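Local coordinates for PhnB-like domain-containing protein (Pseudomonas aeruginosa, PDB 1U69) that is of unknown function but belongs to the PhnB-like glyoxalase clan and may be a drug-resistance protein, at residues 22-25 against 26-30; 82-86 against 87-91; 136-139 against 140-144; 150-153 against 154-158. All coordinates share one frame; numbering follows the deposited sequence.

How the interactions relate
The four contacts follow one another along the chain and are all local, each lying within a helix or at one of its ends. Interaction 1 covers the C-terminal end of helix 17-27 and interaction 2 the turn from strand 78-84 into helix 87-99; their centres are about 15 Å apart and P29 packs against E89. Interactions 3 and 4 lie in the C-terminal helices 134-144 and 152-159, with centres about 9 Å apart, where R139 reaches A158. Q87 joins interaction 2 to interaction 4 through the backbone of I150 and I152. Interactions 1 and 3, about 31 Å apart between centres, lie on opposite sides of the chain's centre.

Interaction 1. Residues 22-25 against 26-30; sequences TFYA and ETFPD
Hydrogen bonding between F23 and T27 illustrates how a helix can use a side-chain hydroxyl in its last turn. T27 OG1 donates to F23 O at 2.8 Å, approaching from above the carbonyl plane, while T27 N makes only a weak bond to the same oxygen. The threonine's hydroxyl lies beside its own backbone N (chi1 -69°), which turns it back toward the preceding turn. The backbone closes with E26 N bonded to T22 O, and Y24 O accepts from both T27 N and F28 N. The F28 N to Y24 O bond is nearly straight, 174° at the hydrogen, with the atoms 3.0 Å apart; F28 is the first residue to leave helical geometry.

The aromatic contacts follow the same spacing. T27 OG1 also sits over one face of the F23 ring, toward its rim, 3.4 Å from F23 CE1. Y24 and F28 lie side by side and point the same way, with Y24 CD1 4.0 Å from F28 CE2 and in the plane of the F28 ring at its edge. T27 CG2 rests above the centre of one F28 face.

W118 stacks on F28 and meets Y24 edge-to-face, while the Y24 hydroxyl bonds to D112 and Y13. F28 and T27 pack on helix 87-99, and T22 and A25 rest on strand 31-38.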
ATOM      1  N   THR A  22      14.139  -6.747  15.530  1.00  7.82           N
ATOM      2  CA  THR A  22      14.685  -5.573  16.185  1.00  8.19           C
ATOM      3  C   THR A  22      15.647  -4.857  15.243  1.00  8.21           C
ATOM      4  O   THR A  22      15.629  -3.637  15.136  1.00  8.37           O
ATOM      5  CB  THR A  22      15.405  -5.977  17.474  1.00  8.86           C
ATOM      6  OG1 THR A  22      14.459  -6.551  18.385  1.00  9.49           O
ATOM      7  CG2 THR A  22      15.943  -4.755  18.189  1.00  8.36           C
ATOM      8  N   PHE A  23      16.502  -5.624  14.574  1.00  8.17           N
ATOM      9  CA  PHE A  23      17.423  -5.063  13.587  1.00  8.05           C
ATOM     10  C   PHE A  23      16.678  -4.358  12.456  1.00  8.22           C
ATOM     11  O   PHE A  23      17.058  -3.267  12.047  1.00  7.82           O
ATOM     12  CB  PHE A  23      18.332  -6.169  13.017  1.00  7.98           C
ATOM     13  CG  PHE A  23      19.207  -5.717  11.865  1.00  8.75           C
ATOM     14  CD1 PHE A  23      20.314  -4.932  12.084  1.00 10.24           C
ATOM     15  CD2 PHE A  23      18.902  -6.073  10.563  1.00 10.53           C
ATOM     16  CE1 PHE A  23      21.100  -4.507  11.016  1.00 11.03           C
ATOM     17  CE2 PHE A  23      19.694  -5.653   9.495  1.00 12.02           C
ATOM     18  CZ  PHE A  23      20.787  -4.871   9.733  1.00 11.21           C
ATOM     19  N   TYR A  24      15.629  -4.981  11.932  1.00  7.93           N
ATOM     20  CA  TYR A  24      14.917  -4.372  10.823  1.00  8.60           C
ATOM     21  C   TYR A  24      14.285  -3.063  11.299  1.00  9.21           C
ATOM     22  O   TYR A  24      14.274  -2.074  10.580  1.00  9.75           O
ATOM     23  CB  TYR A  24      13.832  -5.296  10.272  1.00  7.92           C
ATOM     24  CG  TYR A  24      14.276  -6.660   9.779  1.00  8.30           C
ATOM     25  CD1 TYR A  24      15.517  -6.864   9.166  1.00  9.16           C
ATOM     26  CD2 TYR A  24      13.430  -7.753   9.904  1.00  8.23           C
ATOM     27  CE1 TYR A  24      15.897  -8.125   8.707  1.00  8.47           C
ATOM     28  CE2 TYR A  24      13.792  -9.007   9.431  1.00  8.96           C
ATOM     29  CZ  TYR A  24      15.036  -9.195   8.851  1.00  8.77           C
ATOM     30  OH  TYR A  24      15.382 -10.445   8.385  1.00  9.05           O
ATOM     31  N   ALA A  25      13.783  -3.060  12.524  1.00  9.82           N
ATOM     32  CA  ALA A  25      13.063  -1.903  13.048  1.00 10.33           C
ATOM     33  C   ALA A  25      13.974  -0.683  13.221  1.00 11.66           C
ATOM     34  O   ALA A  25      13.534   0.465  13.066  1.00 12.62           O
ATOM     35  CB  ALA A  25      12.364  -2.260  14.355  1.00 10.90           C
ATOM     36  N   GLU A  26      15.243  -0.932  13.513  1.00 11.95           N
ATOM     37  CA  GLU A  26      16.182   0.158  13.717  1.00 12.75           C
ATOM     38  C   GLU A  26      16.894   0.534  12.414  1.00 12.87           C
ATOM     39  O   GLU A  26      17.513   1.588  12.333  1.00 14.23           O
ATOM     40  CB  GLU A  26      17.165  -0.172  14.837  1.00 13.51           C
ATOM     41  CG  GLU A  26      18.068  -1.351  14.567  1.00 15.21           C
ATOM     42  CD  GLU A  26      18.688  -1.939  15.828  1.00 17.73           C
ATOM     43  OE1 GLU A  26      18.401  -1.449  16.944  1.00 20.74           O
ATOM     44  OE2 GLU A  26      19.456  -2.907  15.684  1.00 20.04           O
ATOM     45  N   THR A  27      16.756  -0.308  11.390  1.00 11.70           N
ATOM     46  CA  THR A  27      17.440  -0.121  10.110  1.00 11.49           C
ATOM     47  C   THR A  27      16.572   0.585   9.089  1.00 11.26           C
ATOM     48  O   THR A  27      16.986   1.549   8.486  1.00 11.31           O
ATOM     49  CB  THR A  27      17.879  -1.484   9.549  1.00 11.68           C
ATOM     50  OG1 THR A  27      18.921  -2.029  10.375  1.00 12.26           O
ATOM     51  CG2 THR A  27      18.527  -1.348   8.169  1.00 11.42           C
ATOM     52  N   PHE A  28      15.369   0.071   8.868  1.00  9.99           N
ATOM     53  CA  PHE A  28      14.507   0.603   7.828  1.00 10.32           C
ATOM     54  C   PHE A  28      13.570   1.663   8.385  1.00 10.85           C
ATOM     55  O   PHE A  28      13.178   1.606   9.552  1.00 10.99           O
ATOM     56  CB  PHE A  28      13.688  -0.530   7.214  1.00  9.58           C
ATOM     57  CG  PHE A  28      14.520  -1.588   6.571  1.00  8.90           C
ATOM     58  CD1 PHE A  28      15.102  -1.364   5.333  1.00  9.29           C
ATOM     59  CD2 PHE A  28      14.712  -2.814   7.189  1.00  9.86           C
ATOM     60  CE1 PHE A  28      15.872  -2.359   4.729  1.00  8.52           C
ATOM     61  CE2 PHE A  28      15.493  -3.799   6.605  1.00  9.95           C
ATOM     62  CZ  PHE A  28      16.069  -3.579   5.383  1.00  8.82           C
ATOM     63  N   PRO A  29      13.156   2.605   7.542  1.00 10.91           N
ATOM     64  CA  PRO A  29      12.161   3.592   7.953  1.00 11.64           C
ATOM     65  C   PRO A  29      10.795   2.949   8.168  1.00 11.01           C
ATOM     66  O   PRO A  29      10.521   1.875   7.589  1.00 10.61           O
ATOM     67  CB  PRO A  29      12.109   4.533   6.750  1.00 11.53           C
ATOM     68  CG  PRO A  29      12.459   3.673   5.603  1.00 12.09           C
ATOM     69  CD  PRO A  29      13.528   2.759   6.123  1.00 11.75           C
ATOM     70  N   ASP A  30       9.936   3.597   8.953  1.00 12.11           N
ATOM     71  CA  ASP A  30       8.553   3.142   9.156  1.00 12.25           C
ATOM     72  C   ASP A  30       8.469   1.643   9.449  1.00 12.19           C
ATOM     73  O   ASP A  30       7.682   0.895   8.849  1.00 12.40           O
ATOM     74  CB  ASP A  30       7.674   3.512   7.949  1.00 13.63           C
ATOM     75  CG  ASP A  30       6.201   3.547   8.296  1.00 14.75           C
ATOM     76  OD1 ASP A  30       5.859   3.970   9.406  1.00 19.35           O
ATOM     77  OD2 ASP A  30       5.297   3.173   7.520  1.00 22.00           O
TER

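Interaction 2. Residues 82-86 against 87-91; sequences VATDD and QAETD
The contact of T84 and D86 with E89 and T90 is a strand-to-helix turn with an N-cap, placed where strand 78-84 of a mixed sheet passes into helix 87-99. D86 is the N-cap residue: its OD1 accepts from E89 N at 2.9 Å, met nearly along the C-O axis. A chi1 of 58° sets the carboxylate between the backbone N and the carbonyl carbon, and from there OD1 faces the first turn of the helix. The capping bond is close to straight, at 165°.

E89, its chain extended beyond CG, crosses T84 obliquely, with E89 CG 3.8 Å from T84 CG2. Its OE1 receives a weak bond from D85 N. The stronger polar partner of this carboxylate is K6 of the third subunit, which forms a salt bridge with OE2; D85 likewise pairs with R57 of the second subunit and with R123 of its own chain. The turn thus lies at the assembly interface, where V82 extends the sheet by antiparallel pairing with a strand of the third subunit.

T90 ties the helix back to the strand. D86 O accepts from both T90 N and T90 OG1, the hydroxyl coming from above the carbonyl plane at 2.7 Å from D86 O. That hydroxyl is also an acceptor: T84 OG1 donates to T90 OG1 at 2.8 Å, and the two side chains cross at about a right angle.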
ATOM      1  N   VAL A  82      12.830  -3.073  -1.954  1.00  7.52           N
ATOM      2  CA  VAL A  82      12.685  -1.796  -1.287  1.00  7.50           C
ATOM      3  C   VAL A  82      13.010  -0.705  -2.291  1.00  7.67           C
ATOM      4  O   VAL A  82      14.092  -0.682  -2.866  1.00  8.41           O
ATOM      5  CB  VAL A  82      13.642  -1.683  -0.073  1.00  8.08           C
ATOM      6  CG1 VAL A  82      13.515  -0.309   0.569  1.00  8.24           C
ATOM      7  CG2 VAL A  82      13.372  -2.805   0.942  1.00  8.76           C
ATOM      8  N   ALA A  83      12.050   0.177  -2.512  1.00  8.12           N
ATOM      9  CA  ALA A  83      12.187   1.267  -3.472  1.00  9.48           C
ATOM     10  C   ALA A  83      12.896   2.431  -2.805  1.00 10.69           C
ATOM     11  O   ALA A  83      12.482   2.870  -1.739  1.00 11.21           O
ATOM     12  CB  ALA A  83      10.839   1.697  -3.964  1.00  9.23           C
ATOM     13  N   THR A  84      13.963   2.934  -3.423  1.00 12.67           N
ATOM     14  CA  THR A  84      14.687   4.080  -2.832  1.00 13.56           C
ATOM     15  C   THR A  84      14.599   5.313  -3.742  1.00 14.66           C
ATOM     16  O   THR A  84      14.506   5.209  -4.963  1.00 13.94           O
ATOM     17  CB  THR A  84      16.153   3.725  -2.505  1.00 14.02           C
ATOM     18  OG1 THR A  84      16.814   3.188  -3.659  1.00 13.90           O
ATOM     19  CG2 THR A  84      16.233   2.608  -1.484  1.00 13.99           C
ATOM     20  N   ASP A  85      14.619   6.510  -3.150  1.00 16.36           N
ATOM     21  CA  ASP A  85      14.469   7.731  -3.948  1.00 17.59           C
ATOM     22  C   ASP A  85      15.780   8.442  -4.288  1.00 17.66           C
ATOM     23  O   ASP A  85      15.783   9.312  -5.149  1.00 18.86           O
ATOM     24  CB  ASP A  85      13.555   8.735  -3.248  1.00 18.29           C
ATOM     25  CG  ASP A  85      12.104   8.599  -3.659  1.00 20.86           C
ATOM     26  OD1 ASP A  85      11.790   7.877  -4.645  1.00 22.53           O
ATOM     27  OD2 ASP A  85      11.211   9.202  -3.032  1.00 22.95           O
ATOM     28  N   ASP A  86      16.871   8.085  -3.621  1.00 17.21           N
ATOM     29  CA  ASP A  86      18.170   8.676  -3.948  1.00 17.07           C
ATOM     30  C   ASP A  86      19.348   7.778  -3.573  1.00 16.38           C
ATOM     31  O   ASP A  86      19.164   6.707  -2.992  1.00 15.95           O
ATOM     32  CB  ASP A  86      18.304  10.069  -3.303  1.00 17.56           C
ATOM     33  CG  ASP A  86      18.159  10.059  -1.786  1.00 18.75           C
ATOM     34  OD1 ASP A  86      18.462   9.056  -1.109  1.00 19.58           O
ATOM     35  OD2 ASP A  86      17.765  11.062  -1.163  1.00 23.80           O
ATOM     36  N   GLN A  87      20.563   8.230  -3.888  1.00 15.44           N
ATOM     37  CA  GLN A  87      21.752   7.414  -3.690  1.00 14.88           C
ATOM     38  C   GLN A  87      22.051   7.261  -2.216  1.00 14.39           C
ATOM     39  O   GLN A  87      22.535   6.215  -1.797  1.00 14.53           O
ATOM     40  CB  GLN A  87      22.962   8.011  -4.422  1.00 15.29           C
ATOM     41  CG  GLN A  87      24.137   7.063  -4.562  1.00 15.64           C
ATOM     42  CD  GLN A  87      23.802   5.865  -5.415  1.00 16.76           C
ATOM     43  OE1 GLN A  87      23.428   6.020  -6.571  1.00 14.29           O
ATOM     44  NE2 GLN A  87      23.906   4.668  -4.839  1.00 15.97           N
ATOM     45  N   ALA A  88      21.781   8.310  -1.431  1.00 14.21           N
ATOM     46  CA  ALA A  88      22.044   8.282  -0.007  1.00 14.00           C
ATOM     47  C   ALA A  88      21.274   7.156   0.683  1.00 13.34           C
ATOM     48  O   ALA A  88      21.846   6.412   1.471  1.00 13.58           O
ATOM     49  CB  ALA A  88      21.701   9.631   0.629  1.00 14.20           C
ATOM     50  N   GLU A  89      19.980   7.041   0.401  1.00 13.41           N
ATOM     51  CA  GLU A  89      19.164   5.999   1.023  1.00 13.16           C
ATOM     52  C   GLU A  89      19.569   4.625   0.478  1.00 12.46           C
ATOM     53  O   GLU A  89      19.621   3.651   1.222  1.00 12.33           O
ATOM     54  CB  GLU A  89      17.664   6.236   0.791  1.00 13.48           C
ATOM     55  CG  GLU A  89      16.807   5.083   1.313  1.00 14.03           C
ATOM     56  CD  GLU A  89      15.313   5.332   1.220  1.00 15.05           C
ATOM     57  OE1 GLU A  89      14.855   5.852   0.185  1.00 16.65           O
ATOM     58  OE2 GLU A  89      14.607   4.994   2.188  1.00 17.57           O
ATOM     59  N   THR A  90      19.853   4.567  -0.821  1.00 12.91           N
ATOM     60  CA  THR A  90      20.331   3.340  -1.467  1.00 11.93           C
ATOM     61  C   THR A  90      21.557   2.819  -0.748  1.00 11.65           C
ATOM     62  O   THR A  90      21.591   1.679  -0.333  1.00 11.23           O
ATOM     63  CB  THR A  90      20.613   3.593  -2.967  1.00 12.18           C
ATOM     64  OG1 THR A  90      19.419   4.072  -3.606  1.00 12.99           O
ATOM     65  CG2 THR A  90      20.960   2.299  -3.713  1.00 12.52           C
ATOM     66  N   ASP A  91      22.564   3.673  -0.553  1.00 11.02           N
ATOM     67  CA  ASP A  91      23.783   3.254   0.112  1.00 11.31           C
ATOM     68  C   ASP A  91      23.545   2.859   1.553  1.00 10.66           C
ATOM     69  O   ASP A  91      24.087   1.867   2.025  1.00 11.40           O
ATOM     70  CB  ASP A  91      24.835   4.376   0.087  1.00 11.51           C
ATOM     71  CG  ASP A  91      25.298   4.709  -1.305  1.00 14.45           C
ATOM     72  OD1 ASP A  91      24.963   3.967  -2.252  1.00 14.82           O
ATOM     73  OD2 ASP A  91      25.996   5.722  -1.549  1.00 16.99           O
TER

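Interaction 3. Residues 136-139 against 140-144; sequences AARR and AFEAM
R138 bends over the helix surface to meet both F141 and E142. Its NH1 comes within 3.4 Å of F141 CD2, and the guanidinium and ring planes are 68° apart. Toward E142 the contact is made by the aliphatic part of the chain, R138 CD lying 3.5 Å from E142 OE2. The opposite charges remain beyond salt-bridge distance, with R138 NH1 4.0 Å from E142 OE2; the carboxylate oxygen sits off the plane of the guanidinium, so the attraction is one of charge alone. Turns at chi2 and chi3 (46° and 88°) swing the arginine's end forward along the helix, toward the following turn.

Beneath these side chains runs a regular alpha-helical i to i+4 pattern, in which E142 N bonds to R138 O at 2.8 Å. A140, F141 and A143 continue it, bonding to A136, A137 and R139. Three residues beyond F141, the selenomethionine M144 places CE 3.8 Å above the centre of one face of the F141 ring.

Farther out, R139 lays its guanidinium over A136 CA and donates to the carbonyls of A158 and F159. A140 and F141 touch helix 123-129, whereas A137, R138 and F141 pack against P40 and G41 of the third subunit.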
ATOM      1  N   ALA A 136      15.753   1.960 -24.634  1.00 19.73           N
ATOM      2  CA  ALA A 136      16.249   2.657 -23.449  1.00 18.56           C
ATOM      3  C   ALA A 136      16.158   1.757 -22.224  1.00 17.42           C
ATOM      4  O   ALA A 136      17.036   1.780 -21.373  1.00 17.54           O
ATOM      5  CB  ALA A 136      15.452   3.924 -23.201  1.00 18.68           C
ATOM      6  N   ALA A 137      15.077   0.986 -22.148  1.00 16.22           N
ATOM      7  CA  ALA A 137      14.858   0.058 -21.036  1.00 15.60           C
ATOM      8  C   ALA A 137      15.919  -1.017 -21.074  1.00 15.21           C
ATOM      9  O   ALA A 137      16.418  -1.442 -20.042  1.00 15.59           O
ATOM     10  CB  ALA A 137      13.481  -0.573 -21.138  1.00 15.66           C
ATOM     11  N   ARG A 138      16.251  -1.462 -22.276  1.00 15.03           N
ATOM     12  CA  ARG A 138      17.280  -2.467 -22.459  1.00 15.04           C
ATOM     13  C   ARG A 138      18.638  -1.911 -22.014  1.00 15.09           C
ATOM     14  O   ARG A 138      19.362  -2.587 -21.305  1.00 14.33           O
ATOM     15  CB  ARG A 138      17.316  -2.954 -23.913  1.00 14.76           C
ATOM     16  CG  ARG A 138      18.377  -3.988 -24.223  1.00 14.86           C
ATOM     17  CD  ARG A 138      18.475  -5.107 -23.206  1.00 15.41           C
ATOM     18  NE  ARG A 138      17.565  -6.207 -23.520  1.00 16.64           N
ATOM     19  CZ  ARG A 138      16.869  -6.905 -22.618  1.00 19.31           C
ATOM     20  NH1 ARG A 138      16.906  -6.609 -21.317  1.00 25.40           N
ATOM     21  NH2 ARG A 138      16.096  -7.894 -23.022  1.00 17.65           N
ATOM     22  N   ARG A 139      18.966  -0.680 -22.395  1.00 15.68           N
ATOM     23  CA  ARG A 139      20.246  -0.088 -21.993  1.00 15.70           C
ATOM     24  C   ARG A 139      20.364  -0.029 -20.480  1.00 15.39           C
ATOM     25  O   ARG A 139      21.413  -0.332 -19.937  1.00 15.78           O
ATOM     26  CB  ARG A 139      20.434   1.315 -22.573  1.00 16.43           C
ATOM     27  CG  ARG A 139      20.765   1.353 -24.036  1.00 17.84           C
ATOM     28  CD  ARG A 139      21.213   2.740 -24.514  1.00 19.74           C
ATOM     29  NE  ARG A 139      20.175   3.755 -24.333  1.00 20.97           N
ATOM     30  CZ  ARG A 139      19.231   4.050 -25.228  1.00 21.94           C
ATOM     31  NH1 ARG A 139      19.155   3.412 -26.395  1.00 21.23           N
ATOM     32  NH2 ARG A 139      18.341   4.991 -24.946  1.00 22.47           N
ATOM     33  N   ALA A 140      19.283   0.352 -19.805  1.00 14.78           N
ATOM     34  CA  ALA A 140      19.260   0.420 -18.352  1.00 14.51           C
ATOM     35  C   ALA A 140      19.459  -0.963 -17.747  1.00 13.47           C
ATOM     36  O   ALA A 140      20.227  -1.126 -16.805  1.00 12.92           O
ATOM     37  CB  ALA A 140      17.951   1.029 -17.880  1.00 14.51           C
ATOM     38  N   PHE A 141      18.759  -1.953 -18.303  1.00 13.48           N
ATOM     39  CA  PHE A 141      18.862  -3.343 -17.862  1.00 13.04           C
ATOM     40  C   PHE A 141      20.281  -3.861 -17.994  1.00 12.90           C
ATOM     41  O   PHE A 141      20.817  -4.463 -17.059  1.00 12.72           O
ATOM     42  CB  PHE A 141      17.910  -4.241 -18.658  1.00 13.24           C
ATOM     43  CG  PHE A 141      17.606  -5.561 -17.980  1.00 12.33           C
ATOM     44  CD1 PHE A 141      16.535  -5.676 -17.117  1.00 13.55           C
ATOM     45  CD2 PHE A 141      18.394  -6.675 -18.213  1.00 12.50           C
ATOM     46  CE1 PHE A 141      16.254  -6.886 -16.493  1.00 12.97           C
ATOM     47  CE2 PHE A 141      18.118  -7.887 -17.600  1.00 12.29           C
ATOM     48  CZ  PHE A 141      17.047  -7.989 -16.743  1.00 13.09           C
ATOM     49  N   GLU A 142      20.888  -3.622 -19.153  1.00 13.05           N
ATOM     50  CA  GLU A 142      22.265  -4.026 -19.396  1.00 13.02           C
ATOM     51  C   GLU A 142      23.247  -3.314 -18.459  1.00 13.26           C
ATOM     52  O   GLU A 142      24.211  -3.924 -18.018  1.00 13.97           O
ATOM     53  CB  GLU A 142      22.639  -3.787 -20.863  1.00 13.60           C
ATOM     54  CG  GLU A 142      21.890  -4.694 -21.836  1.00 13.36           C
ATOM     55  CD  GLU A 142      21.963  -6.160 -21.453  1.00 14.27           C
ATOM     56  OE1 GLU A 142      23.101  -6.630 -21.227  1.00 13.41           O
ATOM     57  OE2 GLU A 142      20.907  -6.853 -21.377  1.00 12.20           O
ATOM     58  N   ALA A 143      22.982  -2.056 -18.115  1.00 13.86           N
ATOM     59  CA  ALA A 143      23.857  -1.332 -17.181  1.00 13.68           C
ATOM     60  C   ALA A 143      23.728  -1.885 -15.743  1.00 13.83           C
ATOM     61  O   ALA A 143      24.723  -2.056 -15.030  1.00 13.59           O
ATOM     62  CB  ALA A 143      23.555   0.150 -17.221  1.00 13.85           C
HETATM   63  N   MSE A 144      22.502  -2.186 -15.337  1.00 13.97           N
HETATM   64  CA  MSE A 144      22.229  -2.792 -14.034  1.00 14.29           C
HETATM   65  C   MSE A 144      23.002  -4.122 -13.859  1.00 13.91           C
HETATM   66  O   MSE A 144      23.466  -4.448 -12.759  1.00 13.17           O
HETATM   67  CB  MSE A 144      20.716  -2.976 -13.892  1.00 15.34           C
HETATM   68  CG  MSE A 144      20.220  -3.664 -12.631  1.00 17.70           C
HETATM   69 SE   MSE A 144      18.506  -4.490 -12.987  1.00 23.97          SE
HETATM   70  CE  MSE A 144      19.162  -5.908 -14.137  1.00 21.43           C
TER

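Interaction 4. Residues 150-153 against 154-158; sequences IDIA and TIEKA
D151 and T154 give a compact example of an N-cap in which one carboxylate oxygen serves two donors of the same residue. D151 OD2 accepts from T154 OG1 at 2.8 Å and from T154 N at 3.1 Å, both on its anti side but from opposite faces of the carboxylate plane. With chi1 -177° the D151 carboxylate lies opposite its own backbone N, and chi2 of 79° turns OD2 toward the helix start. T154 answers with chi1 -64°, keeping its hydroxyl beside its backbone N, where both groups can reach the same oxygen. This double grip would restrict rotation of the carboxylate. I155 N adds a bond to D151 O.

K157 CG lies 3.1 Å from A153 O, and bends further out, at chi3 and chi4, fold the chain over that carbonyl and bring NZ to T154 OG1 in a weak bond. K157 NZ and D151 OD2 stay 5.1 Å apart; their opposite charges may add a weak attraction. E156, extended beyond CG, brings its carboxyl carbon CD to 3.9 Å from I152 CG2. On the inner side, I150 CG2 meets I155 CG1 at 4.0 Å.

Both of these isoleucines touch L125 of helix 123-129 and M144 of helix 134-144, and A158 touches A143. I152 and E156 rest on V124, while Q87 at the start of helix 87-99 bonds to the I152 amide and the I150 carbonyl.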
ATOM      1  N   ILE A 150      23.337  -0.456  -6.522  1.00 14.35           N
ATOM      2  CA  ILE A 150      22.935   0.306  -7.707  1.00 13.94           C
ATOM      3  C   ILE A 150      23.456   1.728  -7.632  1.00 15.07           C
ATOM      4  O   ILE A 150      23.202   2.418  -6.644  1.00 15.00           O
ATOM      5  CB  ILE A 150      21.406   0.348  -7.865  1.00 13.68           C
ATOM      6  CG1 ILE A 150      20.827  -1.066  -8.041  1.00 12.27           C
ATOM      7  CG2 ILE A 150      21.004   1.243  -9.051  1.00 12.02           C
ATOM      8  CD1 ILE A 150      21.388  -1.849  -9.220  1.00 11.91           C
ATOM      9  N   ASP A 151      24.164   2.153  -8.684  1.00 15.86           N
ATOM     10  CA  ASP A 151      24.554   3.555  -8.850  1.00 16.75           C
ATOM     11  C   ASP A 151      23.576   4.239  -9.795  1.00 16.46           C
ATOM     12  O   ASP A 151      23.534   3.958 -10.991  1.00 16.28           O
ATOM     13  CB  ASP A 151      25.975   3.687  -9.382  1.00 17.44           C
ATOM     14  CG  ASP A 151      26.407   5.133  -9.485  1.00 19.98           C
ATOM     15  OD1 ASP A 151      26.780   5.717  -8.441  1.00 23.45           O
ATOM     16  OD2 ASP A 151      26.335   5.777 -10.551  1.00 23.04           O
ATOM     17  N   ILE A 152      22.762   5.117  -9.227  1.00 16.55           N
ATOM     18  CA  ILE A 152      21.639   5.728  -9.929  1.00 17.22           C
ATOM     19  C   ILE A 152      22.070   6.586 -11.124  1.00 18.13           C
ATOM     20  O   ILE A 152      21.441   6.550 -12.179  1.00 18.37           O
ATOM     21  CB  ILE A 152      20.792   6.565  -8.946  1.00 17.30           C
ATOM     22  CG1 ILE A 152      20.094   5.640  -7.936  1.00 17.21           C
ATOM     23  CG2 ILE A 152      19.746   7.397  -9.704  1.00 16.79           C
ATOM     24  CD1 ILE A 152      19.477   6.336  -6.734  1.00 18.20           C
ATOM     25  N   ALA A 153      23.136   7.350 -10.954  1.00 19.11           N
ATOM     26  CA  ALA A 153      23.625   8.229 -12.018  1.00 19.96           C
ATOM     27  C   ALA A 153      24.020   7.444 -13.270  1.00 20.33           C
ATOM     28  O   ALA A 153      23.772   7.887 -14.392  1.00 21.05           O
ATOM     29  CB  ALA A 153      24.796   9.070 -11.515  1.00 20.22           C
ATOM     30  N   THR A 154      24.609   6.268 -13.077  1.00 20.25           N
ATOM     31  CA  THR A 154      25.044   5.433 -14.190  1.00 20.05           C
ATOM     32  C   THR A 154      23.838   4.864 -14.927  1.00 20.10           C
ATOM     33  O   THR A 154      23.836   4.767 -16.153  1.00 19.81           O
ATOM     34  CB  THR A 154      25.936   4.286 -13.679  1.00 20.29           C
ATOM     35  OG1 THR A 154      27.143   4.813 -13.108  1.00 21.42           O
ATOM     36  CG2 THR A 154      26.406   3.401 -14.825  1.00 20.01           C
ATOM     37  N   ILE A 155      22.817   4.469 -14.171  1.00 18.94           N
ATOM     38  CA  ILE A 155      21.582   3.987 -14.767  1.00 19.15           C
ATOM     39  C   ILE A 155      20.959   5.074 -15.645  1.00 19.66           C
ATOM     40  O   ILE A 155      20.507   4.800 -16.758  1.00 19.54           O
ATOM     41  CB  ILE A 155      20.586   3.517 -13.670  1.00 18.95           C
ATOM     42  CG1 ILE A 155      21.123   2.263 -12.962  1.00 17.75           C
ATOM     43  CG2 ILE A 155      19.205   3.247 -14.270  1.00 18.01           C
ATOM     44  CD1 ILE A 155      21.367   1.060 -13.884  1.00 17.92           C
ATOM     45  N   GLU A 156      20.966   6.305 -15.151  1.00 20.31           N
ATOM     46  CA  GLU A 156      20.341   7.415 -15.853  1.00 21.28           C
ATOM     47  C   GLU A 156      21.069   7.719 -17.163  1.00 21.81           C
ATOM     48  O   GLU A 156      20.436   8.046 -18.159  1.00 21.60           O
ATOM     49  CB  GLU A 156      20.306   8.653 -14.952  1.00 21.47           C
ATOM     50  CG  GLU A 156      19.308   8.520 -13.805  1.00 23.08           C
ATOM     51  CD  GLU A 156      19.356   9.672 -12.816  1.00 24.98           C
ATOM     52  OE1 GLU A 156      20.462  10.111 -12.430  1.00 26.59           O
ATOM     53  OE2 GLU A 156      18.271  10.139 -12.416  1.00 26.86           O
ATOM     54  N   LYS A 157      22.392   7.566 -17.155  1.00 22.70           N
ATOM     55  CA  LYS A 157      23.232   7.830 -18.327  1.00 23.28           C
ATOM     56  C   LYS A 157      22.993   6.760 -19.393  1.00 23.44           C
ATOM     57  O   LYS A 157      22.885   7.060 -20.579  1.00 23.08           O
ATOM     58  CB  LYS A 157      24.715   7.846 -17.931  1.00 23.91           C
ATOM     59  CG  LYS A 157      25.109   8.939 -16.929  1.00 25.46           C
ATOM     60  CD  LYS A 157      26.644   8.993 -16.698  1.00 28.21           C
ATOM     61  CE  LYS A 157      27.069   8.702 -15.235  1.00 29.07           C
ATOM     62  NZ  LYS A 157      27.937   7.481 -15.105  1.00 28.66           N
ATOM     63  N   ALA A 158      22.910   5.506 -18.962  1.00 22.81           N
ATOM     64  CA  ALA A 158      22.651   4.401 -19.877  1.00 23.43           C
ATOM     65  C   ALA A 158      21.265   4.541 -20.503  1.00 23.90           C
ATOM     66  O   ALA A 158      21.105   4.362 -21.707  1.00 23.95           O
ATOM     67  CB  ALA A 158      22.774   3.071 -19.154  1.00 23.12           C
TER